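Local coordinates for protein glutamate racemase (Bacillus anthracis, PDB 2DWU) that belongs to the Asp/Glu/hydantoin racemase family and, in this structure, holds d-glutamic acid in the pocket between its two alpha/beta domains, at residues K142-A147 / T177-D182. Residues are numbered along the deposited sequence; the frame is centred on the assembly and turned at random.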
# COMPACT_ATOMS: atom_id res chain seq x y z
N LYS B 142 8.70 17.81 -4.64
CA LYS B 142 8.37 19.16 -4.21
C LYS B 142 7.12 18.96 -3.35
O LYS B 142 6.12 18.38 -3.81
CB LYS B 142 8.03 20.05 -5.40
CG LYS B 142 7.75 21.49 -5.00
CD LYS B 142 8.91 22.09 -4.22
CE LYS B 142 8.69 23.59 -3.98
NZ LYS B 142 9.69 24.21 -3.07
N VAL B 143 7.17 19.42 -2.11
CA VAL B 143 6.07 19.25 -1.17
C VAL B 143 5.54 20.60 -0.72
O VAL B 143 6.31 21.46 -0.28
CB VAL B 143 6.52 18.44 0.09
CG1 VAL B 143 5.31 18.10 1.01
CG2 VAL B 143 7.23 17.13 -0.35
N HIS B 144 4.23 20.78 -0.85
CA HIS B 144 3.59 22.02 -0.42
C HIS B 144 2.70 21.66 0.75
O HIS B 144 1.73 20.93 0.57
CB HIS B 144 2.73 22.57 -1.55
CG HIS B 144 3.54 23.04 -2.72
ND1 HIS B 144 4.30 24.19 -2.69
CD2 HIS B 144 3.74 22.49 -3.95
CE1 HIS B 144 4.93 24.33 -3.85
NE2 HIS B 144 4.61 23.31 -4.63
N SER B 145 3.03 22.18 1.94
CA SER B 145 2.30 21.86 3.17
C SER B 145 1.52 23.08 3.67
O SER B 145 2.10 24.14 3.90
CB SER B 145 3.29 21.37 4.21
OG SER B 145 4.02 20.27 3.68
N HIS B 146 0.21 22.91 3.84
CA HIS B 146 -0.68 24.00 4.25
C HIS B 146 -1.66 23.66 5.38
O HIS B 146 -2.48 22.75 5.25
CB HIS B 146 -1.48 24.47 3.03
CG HIS B 146 -2.51 25.52 3.33
ND1 HIS B 146 -2.18 26.78 3.77
CD2 HIS B 146 -3.86 25.49 3.27
CE1 HIS B 146 -3.28 27.48 3.97
NE2 HIS B 146 -4.32 26.72 3.67
N ALA B 147 -1.60 24.42 6.47
CA ALA B 147 -2.51 24.18 7.60
C ALA B 147 -3.90 24.67 7.22
O ALA B 147 -4.04 25.74 6.61
CB ALA B 147 -2.02 24.92 8.83
N THR B 177 -4.46 25.95 -4.65
CA THR B 177 -4.96 26.08 -6.02
C THR B 177 -3.93 26.87 -6.82
O THR B 177 -3.92 26.80 -8.05
CB THR B 177 -6.30 26.84 -6.11
OG1 THR B 177 -6.11 28.19 -5.67
CG2 THR B 177 -7.39 26.14 -5.28
N LYS B 178 -3.05 27.58 -6.12
CA LYS B 178 -2.02 28.39 -6.78
C LYS B 178 -0.76 27.60 -7.04
O LYS B 178 0.14 28.05 -7.76
CB LYS B 178 -1.62 29.58 -5.91
CG LYS B 178 -2.75 30.57 -5.66
CD LYS B 178 -2.28 31.65 -4.73
CE LYS B 178 -3.41 32.63 -4.44
NZ LYS B 178 -3.01 33.61 -3.40
N GLU B 179 -0.68 26.42 -6.44
CA GLU B 179 0.52 25.60 -6.59
C GLU B 179 0.33 24.48 -7.60
O GLU B 179 -0.77 24.02 -7.86
CB GLU B 179 0.88 25.00 -5.23
CG GLU B 179 1.10 26.05 -4.14
CD GLU B 179 2.35 26.89 -4.33
OE1 GLU B 179 2.55 27.85 -3.55
OE2 GLU B 179 3.15 26.58 -5.25
N ASP B 180 1.45 24.05 -8.17
CA ASP B 180 1.45 22.98 -9.12
C ASP B 180 1.63 21.66 -8.35
O ASP B 180 2.72 21.34 -7.87
CB ASP B 180 2.62 23.20 -10.09
CG ASP B 180 2.73 22.13 -11.16
OD1 ASP B 180 1.85 21.24 -11.26
OD2 ASP B 180 3.72 22.20 -11.94
N ILE B 181 0.52 20.94 -8.16
CA ILE B 181 0.56 19.62 -7.52
C ILE B 181 -0.33 18.67 -8.30
O ILE B 181 -1.23 19.12 -9.01
CB ILE B 181 0.02 19.65 -6.05
CG1 ILE B 181 -1.44 20.11 -6.02
CG2 ILE B 181 0.89 20.52 -5.19
CD1 ILE B 181 -2.07 19.88 -4.63
N ASP B 182 -0.08 17.37 -8.22
CA ASP B 182 -0.97 16.43 -8.87
C ASP B 182 -1.47 15.39 -7.86
O ASP B 182 -2.18 14.47 -8.22
CB ASP B 182 -0.29 15.73 -10.08
CG ASP B 182 0.84 14.78 -9.70
OD1 ASP B 182 1.18 14.64 -8.50
OD2 ASP B 182 1.41 14.17 -10.64
O HOH W 1 5.03 22.62 -7.39
O HOH W 2 3.34 26.07 -0.73
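Glu179 folds its side chain over one face of the His144 imidazole, an example of an acid and a histidine that meet by stacking rather than by a direct hydrogen bond. Its CB lies 4.0 Å from the centroid of the His144 ring, only 9° off the normal, a CH-pi contact. The bend at chi2 (-70°) then turns the chain back along the ring, laying the carboxylate over the imidazole with the two planes 23° apart. Glu179 OE2 thereby comes 3.2 Å from His144 CE1, a carbon, and the nearby negative charge would tend to favour a protonated imidazole. The methyl CG2 of Ile181 approaches the ring obliquely, 3.7 Å from His144 CD2.

Both ring nitrogens turn to water. One molecule, in the plane of the imidazole, sits 2.9 Å from His144 NE2 and donates to the backbone O of Asp180; a second lies 2.9 Å from His144 ND1 and gives a weak hydrogen bond to Glu179 OE1. The contact thus joins 142-147, an outermost strand of the chain's four-stranded parallel sheet, to the connection leading from helix 162-177 into strand 183-187 of the same alpha/beta domain.

Farther out, strand 142-147 is fixed by backbone hydrogen bonds from His144 to Ile116 and Val118, while Leu176 of helix 162-177 also touches the side chain of His144. On the loop side, Asp180 OD1 forms a salt bridge with Lys113, and the Asp182 carboxylate accepts hydrogen bonds from the backbone N atoms of Lys112 and Lys113.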